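Local atomic coordinates of replicase polyprotein 1a (Avian infectious bronchitis virus, PDB entry 3LD1), a protein that is cleaved into the coronavirus non-structural proteins, the part crystallised here belonging to nsp2, whose precise role is not settled. Residues R2-V7 and L58-G63; G286-T291 and G343-H348. The protein carries 3 engineered substitutions. All coordinates share one frame; numbering follows the deposited sequence.

Interaction 1: R2-V7 and L58-G63; sequences RDVILV and LFLLKG
Val7 N donates a 2.7 Å hydrogen bond to Lys62 O, and the CA-H of Leu6 points to the same oxygen. The amide donor stands above the carbonyl plane, 39° out of it. The bond belongs to a parallel pair of strands, 4-8 and 57-64, in the middle of a mixed four-stranded sheet. Strand 50-54 flanks the pair beyond 57-64, and strand 74-76 beyond 4-8. Ile5 uses both of its backbone polar atoms here. Its N binds Leu60 O at 2.8 Å, and its O accepts from Lys62 N at 2.9 Å. One residue thus bonds to two residues either side of Leu61, as is regular in parallel pairing. The CA-H of Leu61 adds a further contact to Ile5 O.

Ile5, Val7 and Leu61 share one face of the sheet. Leu61 CD2 lies 3.9 Å from both Ile5 CB and Val7 CG1. Ile5 CG1 is anti to the carbonyl carbon (chi1 -63°), and CD1 beyond it meets Phe59 CD1 at 3.6 Å. Helices 82-89 and 30-46 cover this face, with Ile88 and Phe89 on Ile5, and Leu44 on Val7. The rings of Phe59 and Phe89 also meet.

The other face carries Val4, Leu6, Leu60 and Lys62. Leu6 and Lys62 lie side by side and point the same way. Leu6 CD2 rests 3.5 Å from Lys62 CD, so the lysine contributes its aliphatic part. Lys62 CB also packs against Val4 CG1. Asp3 forms a salt bridge with Lys74 of the neighbouring strand 74-76. Arg2 crosses Leu60 at about a right angle, and its CD touches Leu60 CD1 at 3.6 Å.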
ATOM      1  N   ARG A   2     -30.294 -28.964  12.026  1.00 87.59           N
ATOM      2  CA  ARG A   2     -29.516 -28.175  13.026  1.00 86.11           C
ATOM      3  C   ARG A   2     -30.185 -26.838  13.369  1.00 83.96           C
ATOM      4  O   ARG A   2     -31.043 -26.348  12.620  1.00 83.65           O
ATOM      5  CB  ARG A   2     -28.098 -27.860  12.541  1.00 86.71           C
ATOM      6  CG  ARG A   2     -27.646 -28.614  11.300  1.00 89.44           C
ATOM      7  CD  ARG A   2     -26.381 -27.977  10.759  1.00 93.92           C
ATOM      8  NE  ARG A   2     -25.380 -27.832  11.815  1.00 96.10           N
ATOM      9  CZ  ARG A   2     -24.369 -28.682  11.986  1.00 97.62           C
ATOM     10  NH1 ARG A   2     -24.225 -29.717  11.167  1.00 97.01           N
ATOM     11  NH2 ARG A   2     -23.497 -28.501  12.968  1.00 98.54           N
ATOM     12  N   ASP A   3     -29.790 -26.249  14.502  1.00 81.39           N
ATOM     13  CA  ASP A   3     -30.296 -24.910  14.887  1.00 78.56           C
ATOM     14  C   ASP A   3     -29.647 -23.811  14.088  1.00 75.54           C
ATOM     15  O   ASP A   3     -28.400 -23.715  13.997  1.00 75.22           O
ATOM     16  CB  ASP A   3     -30.052 -24.596  16.348  1.00 79.15           C
ATOM     17  CG  ASP A   3     -30.941 -25.372  17.247  1.00 80.88           C
ATOM     18  OD1 ASP A   3     -31.536 -26.366  16.776  1.00 83.81           O
ATOM     19  OD2 ASP A   3     -31.042 -24.985  18.427  1.00 84.34           O
ATOM     20  N   VAL A   4     -30.519 -22.999  13.507  1.00 71.44           N
ATOM     21  CA  VAL A   4     -30.100 -21.828  12.764  1.00 67.15           C
ATOM     22  C   VAL A   4     -30.206 -20.635  13.742  1.00 64.17           C
ATOM     23  O   VAL A   4     -31.301 -20.302  14.192  1.00 63.93           O
ATOM     24  CB  VAL A   4     -30.947 -21.652  11.471  1.00 67.34           C
ATOM     25  CG1 VAL A   4     -30.297 -20.648  10.548  1.00 65.61           C
ATOM     26  CG2 VAL A   4     -31.106 -23.006  10.753  1.00 64.90           C
ATOM     27  N   ILE A   5     -29.062 -20.044  14.116  1.00 59.48           N
ATOM     28  CA  ILE A   5     -29.068 -18.912  15.044  1.00 54.27           C
ATOM     29  C   ILE A   5     -29.518 -17.635  14.305  1.00 52.76           C
ATOM     30  O   ILE A   5     -28.874 -17.187  13.367  1.00 50.61           O
ATOM     31  CB  ILE A   5     -27.704 -18.767  15.814  1.00 53.76           C
ATOM     32  CG1 ILE A   5     -27.468 -20.022  16.681  1.00 51.26           C
ATOM     33  CG2 ILE A   5     -27.658 -17.462  16.677  1.00 48.39           C
ATOM     34  CD1 ILE A   5     -26.728 -21.098  15.953  1.00 55.81           C
ATOM     35  N   LEU A   6     -30.638 -17.071  14.739  1.00 50.40           N
ATOM     36  CA  LEU A   6     -31.109 -15.844  14.133  1.00 50.68           C
ATOM     37  C   LEU A   6     -30.438 -14.572  14.717  1.00 51.02           C
ATOM     38  O   LEU A   6     -30.659 -14.238  15.874  1.00 51.26           O
ATOM     39  CB  LEU A   6     -32.642 -15.741  14.202  1.00 50.56           C
ATOM     40  CG  LEU A   6     -33.429 -16.995  13.716  1.00 49.87           C
ATOM     41  CD1 LEU A   6     -34.912 -16.724  14.076  1.00 49.34           C
ATOM     42  CD2 LEU A   6     -33.200 -17.380  12.180  1.00 42.57           C
ATOM     43  N   VAL A   7     -29.617 -13.863  13.934  1.00 49.87           N
ATOM     44  CA  VAL A   7     -28.947 -12.741  14.527  1.00 48.87           C
ATOM     45  C   VAL A   7     -29.345 -11.443  13.899  1.00 49.13           C
ATOM     46  O   VAL A   7     -29.171 -11.218  12.696  1.00 49.72           O
ATOM     47  CB  VAL A   7     -27.410 -12.920  14.791  1.00 48.68           C
ATOM     48  CG1 VAL A   7     -26.848 -14.204  14.204  1.00 48.69           C
ATOM     49  CG2 VAL A   7     -26.682 -11.739  14.398  1.00 46.51           C
ATOM     50  N   LEU A  58     -19.190 -25.950  13.897  1.00 57.10           N
ATOM     51  CA  LEU A  58     -19.856 -25.268  12.814  1.00 56.74           C
ATOM     52  C   LEU A  58     -21.209 -24.778  13.328  1.00 56.97           C
ATOM     53  O   LEU A  58     -21.956 -25.572  13.890  1.00 58.14           O
ATOM     54  CB  LEU A  58     -20.072 -26.254  11.667  1.00 56.64           C
ATOM     55  CG  LEU A  58     -20.953 -25.847  10.468  1.00 57.77           C
ATOM     56  CD1 LEU A  58     -20.502 -24.499   9.858  1.00 57.40           C
ATOM     57  CD2 LEU A  58     -20.891 -26.938   9.390  1.00 55.89           C
ATOM     58  N   PHE A  59     -21.544 -23.494  13.177  1.00 55.52           N
ATOM     59  CA  PHE A  59     -22.960 -23.133  13.416  1.00 53.93           C
ATOM     60  C   PHE A  59     -23.494 -22.577  12.146  1.00 53.04           C
ATOM     61  O   PHE A  59     -22.726 -22.231  11.218  1.00 53.16           O
ATOM     62  CB  PHE A  59     -23.209 -22.120  14.547  1.00 52.69           C
ATOM     63  CG  PHE A  59     -22.779 -22.597  15.934  1.00 53.76           C
ATOM     64  CD1 PHE A  59     -23.725 -22.906  16.897  1.00 53.54           C
ATOM     65  CD2 PHE A  59     -21.413 -22.674  16.288  1.00 53.72           C
ATOM     66  CE1 PHE A  59     -23.317 -23.309  18.190  1.00 53.88           C
ATOM     67  CE2 PHE A  59     -20.993 -23.077  17.555  1.00 53.92           C
ATOM     68  CZ  PHE A  59     -21.939 -23.394  18.517  1.00 52.79           C
ATOM     69  N   LEU A  60     -24.811 -22.498  12.106  1.00 51.45           N
ATOM     70  CA  LEU A  60     -25.471 -21.802  11.030  1.00 51.12           C
ATOM     71  C   LEU A  60     -26.094 -20.515  11.603  1.00 49.97           C
ATOM     72  O   LEU A  60     -26.736 -20.572  12.690  1.00 49.19           O
ATOM     73  CB  LEU A  60     -26.563 -22.685  10.442  1.00 50.66           C
ATOM     74  CG  LEU A  60     -26.263 -24.171  10.178  1.00 54.13           C
ATOM     75  CD1 LEU A  60     -27.543 -24.801   9.560  1.00 51.80           C
ATOM     76  CD2 LEU A  60     -24.967 -24.450   9.338  1.00 50.78           C
ATOM     77  N   LEU A  61     -25.921 -19.394  10.870  1.00 48.41           N
ATOM     78  CA  LEU A  61     -26.525 -18.098  11.232  1.00 47.76           C
ATOM     79  C   LEU A  61     -27.446 -17.574  10.157  1.00 47.77           C
ATOM     80  O   LEU A  61     -27.359 -17.956   9.021  1.00 47.68           O
ATOM     81  CB  LEU A  61     -25.465 -17.029  11.574  1.00 46.71           C
ATOM     82  CG  LEU A  61     -24.253 -17.405  12.445  1.00 46.02           C
ATOM     83  CD1 LEU A  61     -23.042 -16.536  12.193  1.00 44.33           C
ATOM     84  CD2 LEU A  61     -24.586 -17.397  13.880  1.00 45.72           C
ATOM     85  N   LYS A  62     -28.301 -16.662  10.558  1.00 48.95           N
ATOM     86  CA  LYS A  62     -29.207 -15.964   9.689  1.00 51.30           C
ATOM     87  C   LYS A  62     -29.540 -14.538  10.232  1.00 52.32           C
ATOM     88  O   LYS A  62     -30.141 -14.391  11.321  1.00 51.33           O
ATOM     89  CB  LYS A  62     -30.493 -16.754   9.627  1.00 51.20           C
ATOM     90  CG  LYS A  62     -31.390 -16.341   8.488  1.00 53.14           C
ATOM     91  CD  LYS A  62     -32.809 -16.769   8.741  1.00 54.56           C
ATOM     92  CE  LYS A  62     -33.571 -16.698   7.491  1.00 57.23           C
ATOM     93  NZ  LYS A  62     -33.356 -18.025   6.873  1.00 57.46           N
ATOM     94  N   GLY A  63     -29.157 -13.506   9.479  1.00 52.61           N
ATOM     95  CA  GLY A  63     -29.451 -12.158   9.901  1.00 53.90           C
ATOM     96  C   GLY A  63     -30.928 -11.904   9.751  1.00 55.59           C
ATOM     97  O   GLY A  63     -31.530 -12.284   8.733  1.00 55.94           O
TER

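Interaction 2: G286-T291 and G343-H348; sequences GNAKGT and GNFALH
Thr291 and Ala346 bond to each other twice through their backbones, forming an antiparallel hydrogen-bonded pair. Thr291 N gives to Ala346 O at 2.6 Å, within the carbonyl plane. Ala346 N returns a bond to Thr291 O at 2.7 Å. Both are nearly straight, with angles at the hydrogen of 165° and 171°. The pair starts the junction of strands 291-298 and 345-355 in the beta-rich C-terminal part of the chain, and a backbone bond between Asn344 and Val293 continues it.

A third bond joins side chains. Thr291 OG1 lies 2.8 Å from His348 NE2, near the plane of the imidazole and at its edge. With OG1 anti to the carbonyl carbon (chi1 -64°), the hydroxyl meets the ring at NE2. The two side chains cross at about a right angle. A water adds a bridge, giving a 2.8 Å bond to Lys289 O and accepting one of the same length from His348 N. Segment 286-291 therefore reaches His348 twice, directly at the ring and through the water at its backbone N.

Gly290 passes close to both Ala346 O and the Phe345 ring. Its CA is 3.1 Å from Ala346 O, and its N is 3.3 Å from Phe345 CZ. With no side chain, it lets the loop run close to the ring and the strand backbone. The Phe345 ring has Thr291 N over one face, offset toward the rim. Lys289 C lies at the edge of the same ring, and Ala288 CB touches CE1 obliquely at 4.1 Å. Outside the two segments, Glu263 and Val313 touch His348.

Either Thr291 OG1 or His348 NE2 could supply the proton of their bond. The contact is thus compatible with more than one protonation state of the imidazole.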
ATOM      1  N   GLY A 286      15.770  -0.267  -9.048  1.00 49.22           N
ATOM      2  CA  GLY A 286      14.437  -0.560  -8.666  1.00 49.16           C
ATOM      3  C   GLY A 286      13.669  -0.881  -9.906  1.00 50.66           C
ATOM      4  O   GLY A 286      14.230  -1.409 -10.871  1.00 52.85           O
ATOM      5  N   ASN A 287      12.374  -0.626  -9.919  1.00 50.10           N
ATOM      6  CA  ASN A 287      11.637  -1.140 -11.071  1.00 49.67           C
ATOM      7  C   ASN A 287      11.560  -0.133 -12.206  1.00 49.35           C
ATOM      8  O   ASN A 287      11.122   1.039 -11.987  1.00 49.48           O
ATOM      9  CB  ASN A 287      10.226  -1.650 -10.675  1.00 50.44           C
ATOM     10  CG  ASN A 287      10.251  -2.525  -9.459  1.00 48.85           C
ATOM     11  OD1 ASN A 287       9.677  -2.186  -8.416  1.00 47.17           O
ATOM     12  ND2 ASN A 287      10.961  -3.632  -9.557  1.00 47.09           N
ATOM     13  N   ALA A 288      11.965  -0.573 -13.400  1.00 48.50           N
ATOM     14  CA  ALA A 288      12.038   0.304 -14.596  1.00 48.37           C
ATOM     15  C   ALA A 288      11.217  -0.287 -15.741  1.00 49.13           C
ATOM     16  O   ALA A 288      11.184  -1.526 -15.907  1.00 49.22           O
ATOM     17  CB  ALA A 288      13.455   0.446 -15.041  1.00 46.49           C
ATOM     18  N   LYS A 289      10.570   0.570 -16.524  1.00 48.44           N
ATOM     19  CA  LYS A 289      10.113   0.171 -17.845  1.00 48.85           C
ATOM     20  C   LYS A 289      11.134   0.667 -18.864  1.00 49.31           C
ATOM     21  O   LYS A 289      11.747   1.729 -18.708  1.00 50.18           O
ATOM     22  CB  LYS A 289       8.746   0.768 -18.217  1.00 49.08           C
ATOM     23  CG  LYS A 289       7.638   0.762 -17.136  1.00 50.12           C
ATOM     24  CD  LYS A 289       6.932  -0.571 -17.049  1.00 52.99           C
ATOM     25  CE  LYS A 289       5.763  -0.583 -16.064  1.00 52.75           C
ATOM     26  NZ  LYS A 289       4.534   0.052 -16.745  1.00 52.79           N
ATOM     27  N   GLY A 290      11.258  -0.082 -19.942  1.00 48.94           N
ATOM     28  CA  GLY A 290      12.127   0.260 -21.042  1.00 47.78           C
ATOM     29  C   GLY A 290      12.187  -0.891 -22.046  1.00 46.99           C
ATOM     30  O   GLY A 290      11.354  -1.800 -22.026  1.00 46.98           O
ATOM     31  N   THR A 291      13.174  -0.832 -22.939  1.00 45.96           N
ATOM     32  CA  THR A 291      13.293  -1.767 -24.030  1.00 43.63           C
ATOM     33  C   THR A 291      14.657  -2.401 -23.951  1.00 42.94           C
ATOM     34  O   THR A 291      15.666  -1.716 -23.848  1.00 41.98           O
ATOM     35  CB  THR A 291      13.008  -1.059 -25.379  1.00 43.21           C
ATOM     36  OG1 THR A 291      11.630  -0.615 -25.382  1.00 44.10           O
ATOM     37  CG2 THR A 291      13.183  -2.033 -26.588  1.00 42.15           C
ATOM     38  N   GLY A 343      23.362  -0.386 -19.357  1.00 36.18           N
ATOM     39  CA  GLY A 343      23.759  -1.724 -19.861  1.00 35.91           C
ATOM     40  C   GLY A 343      23.134  -1.844 -21.259  1.00 38.79           C
ATOM     41  O   GLY A 343      23.474  -1.057 -22.153  1.00 38.87           O
ATOM     42  N   ASN A 344      22.164  -2.766 -21.421  1.00 40.26           N
ATOM     43  CA  ASN A 344      21.473  -3.110 -22.669  1.00 40.54           C
ATOM     44  C   ASN A 344      19.999  -2.823 -22.500  1.00 40.41           C
ATOM     45  O   ASN A 344      19.117  -3.438 -23.091  1.00 41.06           O
ATOM     46  CB  ASN A 344      21.652  -4.588 -23.037  1.00 41.70           C
ATOM     47  CG  ASN A 344      23.045  -4.916 -23.675  1.00 43.64           C
ATOM     48  OD1 ASN A 344      23.606  -5.977 -23.457  1.00 44.91           O
ATOM     49  ND2 ASN A 344      23.560  -4.032 -24.463  1.00 47.36           N
ATOM     50  N   PHE A 345      19.711  -1.896 -21.637  1.00 40.48           N
ATOM     51  CA  PHE A 345      18.345  -1.523 -21.404  1.00 40.02           C
ATOM     52  C   PHE A 345      18.165  -0.020 -21.877  1.00 39.46           C
ATOM     53  O   PHE A 345      18.945   0.892 -21.501  1.00 39.71           O
ATOM     54  CB  PHE A 345      18.024  -1.749 -19.937  1.00 40.21           C
ATOM     55  CG  PHE A 345      16.537  -1.845 -19.650  1.00 42.33           C
ATOM     56  CD1 PHE A 345      15.869  -0.812 -19.038  1.00 44.71           C
ATOM     57  CD2 PHE A 345      15.815  -2.980 -19.996  1.00 41.61           C
ATOM     58  CE1 PHE A 345      14.475  -0.910 -18.768  1.00 45.56           C
ATOM     59  CE2 PHE A 345      14.466  -3.072 -19.753  1.00 42.05           C
ATOM     60  CZ  PHE A 345      13.807  -2.037 -19.121  1.00 44.01           C
ATOM     61  N   ALA A 346      17.186   0.225 -22.735  1.00 38.06           N
ATOM     62  CA  ALA A 346      16.964   1.574 -23.214  1.00 38.96           C
ATOM     63  C   ALA A 346      15.674   2.040 -22.612  1.00 39.86           C
ATOM     64  O   ALA A 346      14.659   1.289 -22.558  1.00 40.75           O
ATOM     65  CB  ALA A 346      16.881   1.618 -24.715  1.00 36.68           C
ATOM     66  N   LEU A 347      15.695   3.256 -22.122  1.00 39.75           N
ATOM     67  CA  LEU A 347      14.483   3.821 -21.539  1.00 40.30           C
ATOM     68  C   LEU A 347      13.686   4.564 -22.588  1.00 40.88           C
ATOM     69  O   LEU A 347      14.219   4.892 -23.631  1.00 40.22           O
ATOM     70  CB  LEU A 347      14.920   4.823 -20.531  1.00 40.73           C
ATOM     71  CG  LEU A 347      15.108   4.462 -19.068  1.00 41.13           C
ATOM     72  CD1 LEU A 347      15.561   2.991 -18.693  1.00 41.55           C
ATOM     73  CD2 LEU A 347      16.035   5.458 -18.558  1.00 36.71           C
ATOM     74  N   HIS A 348      12.420   4.870 -22.338  1.00 41.71           N
ATOM     75  CA  HIS A 348      11.684   5.449 -23.457  1.00 42.94           C
ATOM     76  C   HIS A 348      11.715   7.013 -23.555  1.00 44.18           C
ATOM     77  O   HIS A 348      10.817   7.602 -24.180  1.00 45.23           O
ATOM     78  CB  HIS A 348      10.252   4.931 -23.492  1.00 43.13           C
ATOM     79  CG  HIS A 348      10.140   3.445 -23.470  1.00 42.76           C
ATOM     80  ND1 HIS A 348       9.090   2.798 -22.861  1.00 45.61           N
ATOM     81  CD2 HIS A 348      10.919   2.480 -23.998  1.00 41.70           C
ATOM     82  CE1 HIS A 348       9.222   1.492 -23.018  1.00 42.77           C
ATOM     83  NE2 HIS A 348      10.343   1.274 -23.680  1.00 43.79           N
TER
HETATM   84  O   HOH W   1      11.254   4.189 -19.874  1.00 33.90           O

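The two contacts lie in different parts of one elongated chain, on opposite sides of its centre. Their centres are 57 Å apart, and their nearest atoms are about 41 Å apart, so neither touches the other. Along the sequence they follow in series: interaction 1 closes before interaction 2 opens. Each brings together segments some fifty residues apart. In interaction 1 the intervening chain is half helical, whereas in interaction 2 it has no helix and is mostly strand. Interaction 1 pairs parallel strands, and interaction 2 starts an antiparallel pair. Each contact lies within its own sheet, and no strand is shared between them.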